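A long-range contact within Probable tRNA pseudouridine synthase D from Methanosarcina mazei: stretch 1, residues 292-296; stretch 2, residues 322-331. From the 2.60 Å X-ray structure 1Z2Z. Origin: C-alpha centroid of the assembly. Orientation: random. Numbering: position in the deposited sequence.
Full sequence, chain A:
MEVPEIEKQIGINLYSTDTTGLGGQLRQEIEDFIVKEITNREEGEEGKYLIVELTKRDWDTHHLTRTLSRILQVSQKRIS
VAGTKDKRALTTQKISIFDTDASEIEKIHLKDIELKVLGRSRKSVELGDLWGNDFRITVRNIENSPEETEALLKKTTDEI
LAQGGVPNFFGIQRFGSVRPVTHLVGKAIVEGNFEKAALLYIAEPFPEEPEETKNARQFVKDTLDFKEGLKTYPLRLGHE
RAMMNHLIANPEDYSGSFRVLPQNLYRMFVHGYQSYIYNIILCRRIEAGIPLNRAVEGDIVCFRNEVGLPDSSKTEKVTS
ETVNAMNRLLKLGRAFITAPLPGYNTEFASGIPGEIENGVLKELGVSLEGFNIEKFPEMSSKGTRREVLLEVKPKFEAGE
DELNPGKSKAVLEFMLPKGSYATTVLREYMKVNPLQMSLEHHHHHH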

ATOM      1  N   LEU A 292       9.238  12.579 -13.286  1.00 46.62           N
ATOM      2  CA  LEU A 292       9.691  11.479 -12.456  1.00 47.77           C
ATOM      3  C   LEU A 292      10.523  10.466 -13.231  1.00 48.59           C
ATOM      4  O   LEU A 292      11.202   9.633 -12.628  1.00 49.49           O
ATOM      5  CB  LEU A 292       8.479  10.796 -11.813  1.00 49.61           C
ATOM      6  CG  LEU A 292       7.471  11.740 -11.134  1.00 50.04           C
ATOM      7  CD1 LEU A 292       6.322  10.938 -10.543  1.00 49.64           C
ATOM      8  CD2 LEU A 292       8.171  12.563 -10.052  1.00 49.08           C
ATOM      9  N   ASN A 293      10.479  10.536 -14.557  1.00 47.47           N
ATOM     10  CA  ASN A 293      11.255   9.606 -15.367  1.00 49.15           C
ATOM     11  C   ASN A 293      12.443  10.258 -16.093  1.00 51.30           C
ATOM     12  O   ASN A 293      12.918   9.748 -17.110  1.00 50.76           O
ATOM     13  CB  ASN A 293      10.351   8.899 -16.377  1.00 46.71           C
ATOM     14  CG  ASN A 293       9.582   9.862 -17.229  1.00 46.05           C
ATOM     15  OD1 ASN A 293       8.904   9.466 -18.168  1.00 43.61           O
ATOM     16  ND2 ASN A 293       9.677  11.142 -16.903  1.00 48.76           N
ATOM     17  N   ARG A 294      12.913  11.386 -15.568  1.00 53.92           N
ATOM     18  CA  ARG A 294      14.056  12.100 -16.133  1.00 56.57           C
ATOM     19  C   ARG A 294      14.952  12.612 -15.011  1.00 57.57           C
ATOM     20  O   ARG A 294      14.477  13.163 -14.013  1.00 58.49           O
ATOM     21  CB  ARG A 294      13.603  13.276 -17.009  1.00 58.24           C
ATOM     22  CG  ARG A 294      13.106  12.854 -18.380  1.00 60.97           C
ATOM     23  CD  ARG A 294      12.644  14.040 -19.209  1.00 63.52           C
ATOM     24  NE  ARG A 294      12.012  13.599 -20.453  1.00 66.48           N
ATOM     25  CZ  ARG A 294      11.274  14.374 -21.247  1.00 66.83           C
ATOM     26  NH1 ARG A 294      11.064  15.648 -20.936  1.00 66.54           N
ATOM     27  NH2 ARG A 294      10.738  13.872 -22.354  1.00 66.89           N
ATOM     28  N   ALA A 295      16.255  12.424 -15.170  1.00 57.02           N
ATOM     29  CA  ALA A 295      17.192  12.859 -14.146  1.00 57.71           C
ATOM     30  C   ALA A 295      17.748  14.263 -14.403  1.00 57.64           C
ATOM     31  O   ALA A 295      17.772  14.737 -15.538  1.00 57.73           O
ATOM     32  CB  ALA A 295      18.335  11.845 -14.035  1.00 58.05           C
ATOM     33  N   VAL A 296      18.183  14.926 -13.334  1.00 57.40           N
ATOM     34  CA  VAL A 296      18.765  16.264 -13.426  1.00 57.58           C
ATOM     35  C   VAL A 296      20.054  16.300 -12.612  1.00 58.10           C
ATOM     36  O   VAL A 296      20.576  15.258 -12.220  1.00 60.10           O
ATOM     37  CB  VAL A 296      17.819  17.355 -12.875  1.00 57.03           C
ATOM     38  CG1 VAL A 296      16.530  17.363 -13.663  1.00 57.72           C
ATOM     39  CG2 VAL A 296      17.556  17.129 -11.394  1.00 57.05           C
ATOM     40  N   THR A 322      27.464  13.127 -15.703  1.00 71.90           N
ATOM     41  CA  THR A 322      26.846  11.815 -15.895  1.00 70.56           C
ATOM     42  C   THR A 322      25.354  11.910 -16.214  1.00 70.34           C
ATOM     43  O   THR A 322      24.715  10.909 -16.532  1.00 70.09           O
ATOM     44  CB  THR A 322      27.035  10.917 -14.651  1.00 70.23           C
ATOM     45  OG1 THR A 322      26.291  11.451 -13.551  1.00 69.76           O
ATOM     46  CG2 THR A 322      28.512  10.844 -14.265  1.00 69.40           C
ATOM     47  N   VAL A 323      24.815  13.125 -16.140  1.00 69.99           N
ATOM     48  CA  VAL A 323      23.406  13.389 -16.424  1.00 70.05           C
ATOM     49  C   VAL A 323      22.930  12.742 -17.727  1.00 69.36           C
ATOM     50  O   VAL A 323      21.861  12.137 -17.771  1.00 69.20           O
ATOM     51  CB  VAL A 323      23.136  14.917 -16.506  1.00 70.69           C
ATOM     52  CG1 VAL A 323      24.048  15.548 -17.551  1.00 72.52           C
ATOM     53  CG2 VAL A 323      21.675  15.185 -16.852  1.00 69.75           C
ATOM     54  N   ASN A 324      23.718  12.875 -18.786  1.00 68.73           N
ATOM     55  CA  ASN A 324      23.351  12.298 -20.073  1.00 69.15           C
ATOM     56  C   ASN A 324      23.328  10.772 -20.042  1.00 69.42           C
ATOM     57  O   ASN A 324      22.556  10.142 -20.765  1.00 68.97           O
ATOM     58  CB  ASN A 324      24.320  12.779 -21.158  1.00 68.82           C
ATOM     59  CG  ASN A 324      24.112  14.241 -21.521  1.00 68.34           C
ATOM     60  OD1 ASN A 324      23.650  15.034 -20.701  1.00 67.36           O
ATOM     61  ND2 ASN A 324      24.469  14.605 -22.751  1.00 68.02           N
ATOM     62  N   ALA A 325      24.176  10.178 -19.206  1.00 70.48           N
ATOM     63  CA  ALA A 325      24.244   8.721 -19.094  1.00 70.99           C
ATOM     64  C   ALA A 325      23.124   8.183 -18.196  1.00 70.97           C
ATOM     65  O   ALA A 325      22.549   7.127 -18.467  1.00 70.56           O
ATOM     66  CB  ALA A 325      25.612   8.299 -18.548  1.00 70.74           C
HETATM   67  N   MSE A 326      22.821   8.918 -17.128  1.00 70.98           N
HETATM   68  CA  MSE A 326      21.768   8.521 -16.206  1.00 70.98           C
HETATM   69  C   MSE A 326      20.415   8.419 -16.892  1.00 71.21           C
HETATM   70  O   MSE A 326      19.755   7.383 -16.832  1.00 71.35           O
HETATM   71  CB  MSE A 326      21.676   9.511 -15.047  1.00 71.17           C
HETATM   72  CG  MSE A 326      22.831   9.391 -14.091  1.00 72.79           C
HETATM   73 SE   MSE A 326      23.146   7.520 -13.673  1.00 76.97          SE
HETATM   74  CE  MSE A 326      24.674   7.201 -14.826  1.00 75.35           C
ATOM     75  N   ASN A 327      20.004   9.502 -17.543  1.00 71.40           N
ATOM     76  CA  ASN A 327      18.723   9.522 -18.232  1.00 71.67           C
ATOM     77  C   ASN A 327      18.656   8.411 -19.275  1.00 71.00           C
ATOM     78  O   ASN A 327      17.605   7.808 -19.478  1.00 71.57           O
ATOM     79  CB  ASN A 327      18.498  10.881 -18.904  1.00 72.42           C
ATOM     80  CG  ASN A 327      17.067  11.065 -19.393  1.00 73.67           C
ATOM     81  OD1 ASN A 327      16.833  11.648 -20.456  1.00 74.48           O
ATOM     82  ND2 ASN A 327      16.098  10.577 -18.613  1.00 72.56           N
ATOM     83  N   ARG A 328      19.781   8.135 -19.925  1.00 70.94           N
ATOM     84  CA  ARG A 328      19.840   7.093 -20.947  1.00 70.82           C
ATOM     85  C   ARG A 328      19.541   5.708 -20.362  1.00 69.70           C
ATOM     86  O   ARG A 328      19.029   4.832 -21.058  1.00 69.06           O
ATOM     87  CB  ARG A 328      21.216   7.110 -21.622  1.00 72.68           C
ATOM     88  CG  ARG A 328      21.354   6.189 -22.828  1.00 76.83           C
ATOM     89  CD  ARG A 328      21.779   4.776 -22.432  1.00 79.93           C
ATOM     90  NE  ARG A 328      22.090   3.955 -23.604  1.00 81.76           N
ATOM     91  CZ  ARG A 328      22.691   2.769 -23.556  1.00 82.75           C
ATOM     92  NH1 ARG A 328      22.928   2.102 -24.680  1.00 82.40           N
ATOM     93  NH2 ARG A 328      23.063   2.249 -22.388  1.00 82.78           N
ATOM     94  N   LEU A 329      19.857   5.521 -19.082  1.00 68.11           N
ATOM     95  CA  LEU A 329      19.605   4.253 -18.397  1.00 66.34           C
ATOM     96  C   LEU A 329      18.145   4.131 -17.953  1.00 65.39           C
ATOM     97  O   LEU A 329      17.583   3.039 -17.945  1.00 64.84           O
ATOM     98  CB  LEU A 329      20.532   4.112 -17.182  1.00 65.49           C
ATOM     99  CG  LEU A 329      21.763   3.202 -17.309  1.00 64.29           C
ATOM    100  CD1 LEU A 329      22.484   3.461 -18.620  1.00 64.18           C
ATOM    101  CD2 LEU A 329      22.692   3.438 -16.127  1.00 62.98           C
ATOM    102  N   LEU A 330      17.532   5.252 -17.586  1.00 64.19           N
ATOM    103  CA  LEU A 330      16.139   5.245 -17.160  1.00 63.45           C
ATOM    104  C   LEU A 330      15.250   4.635 -18.237  1.00 63.96           C
ATOM    105  O   LEU A 330      14.426   3.765 -17.951  1.00 64.25           O
ATOM    106  CB  LEU A 330      15.670   6.667 -16.846  1.00 62.50           C
ATOM    107  CG  LEU A 330      16.109   7.236 -15.496  1.00 61.83           C
ATOM    108  CD1 LEU A 330      16.149   8.749 -15.547  1.00 61.74           C
ATOM    109  CD2 LEU A 330      15.159   6.758 -14.416  1.00 61.86           C
ATOM    110  N   LYS A 331      15.426   5.089 -19.474  1.00 64.24           N
ATOM    111  CA  LYS A 331      14.637   4.597 -20.604  1.00 64.40           C
ATOM    112  C   LYS A 331      14.991   3.161 -20.963  1.00 63.82           C
ATOM    113  O   LYS A 331      14.355   2.545 -21.820  1.00 62.88           O
ATOM    114  CB  LYS A 331      14.845   5.498 -21.826  1.00 64.84           C
ATOM    115  CG  LYS A 331      14.430   6.945 -21.600  1.00 65.85           C
ATOM    116  CD  LYS A 331      14.214   7.687 -22.915  1.00 66.18           C
ATOM    117  CE  LYS A 331      13.778   9.127 -22.675  1.00 66.23           C
ATOM    118  NZ  LYS A 331      13.432   9.847 -23.939  1.00 64.84           N
TER

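Packing of an irregular segment, residues 292-296, against one side of a helix in residues 322-331 of Probable tRNA pseudouridine synthase D. The backbones come closest, CA to CA, at Ala295 and Asn327, 5.5 Å apart; the CA atoms of Asn293 and Leu330 are 6.8 Å apart, so the chains run in opposite senses along the contact. No hydrogen bond crosses between them, and the 310 Å² buried, both sides summed, rests on van der Waals packing.

Thr322 does not reach stretch 1, but its carbonyl O accepts a 2.8 Å hydrogen bond from Met326 N, an i to i+4 bond of the helical kind. Val323 makes the first contact: its CB points sideways, and its methyl CG2 lies 4.1 Å from Ala295 O, a methyl resting near a carbonyl oxygen. Its own carbonyl O accepts a 3.2 Å hydrogen bond from Asn327 N, linking two residues that both touch the segment. Asn324 and Ala325 are out of reach.

Met326, a selenomethionine, points its CB toward stretch 1 and packs it 4.2 Å from Ala295 CB. The chain then leads away, so SE takes no part and the pairing is a small apolar contact near the backbone. Asn327 starts sideways, but with chi1 in the t well its amide end comes nearer. Its ND2 lies 3.6 Å from Asn293 O and 3.6 Å from Arg294 CA, and 3.8 Å separates ND2 from Arg294 CG. The polar amide thus lies against the segment's backbone without hydrogen bonding to it. Arg294 meets it through the base of its side chain, while the rest of this exposed side chain extends on from there, with chi2 and chi3 both t.

Arg328 and Leu329 are out of reach. One helical turn beyond Met326, Leu330 brings its side chain back to the segment; its N donates a 3.2 Å hydrogen bond to Met326 O. Its CB points toward stretch 1, and CD1 lies 3.7 Å from Asn293 O, 3.7 Å from Ala295 N and 4.0 Å from Arg294 CA. Leu330 CD1 also packs 4.1 Å from Ala295 CB. Ala295, its CB directed toward the helix, therefore meets both Met326 and Leu330 in apolar contact and has the largest covered area of any residue here, 61 Å². Lys331 closes the stretch: Lys331 NZ stays 5.1 Å from Arg294 NH2, outside direct contact; both groups are normally positively charged, so no salt bridge could be expected.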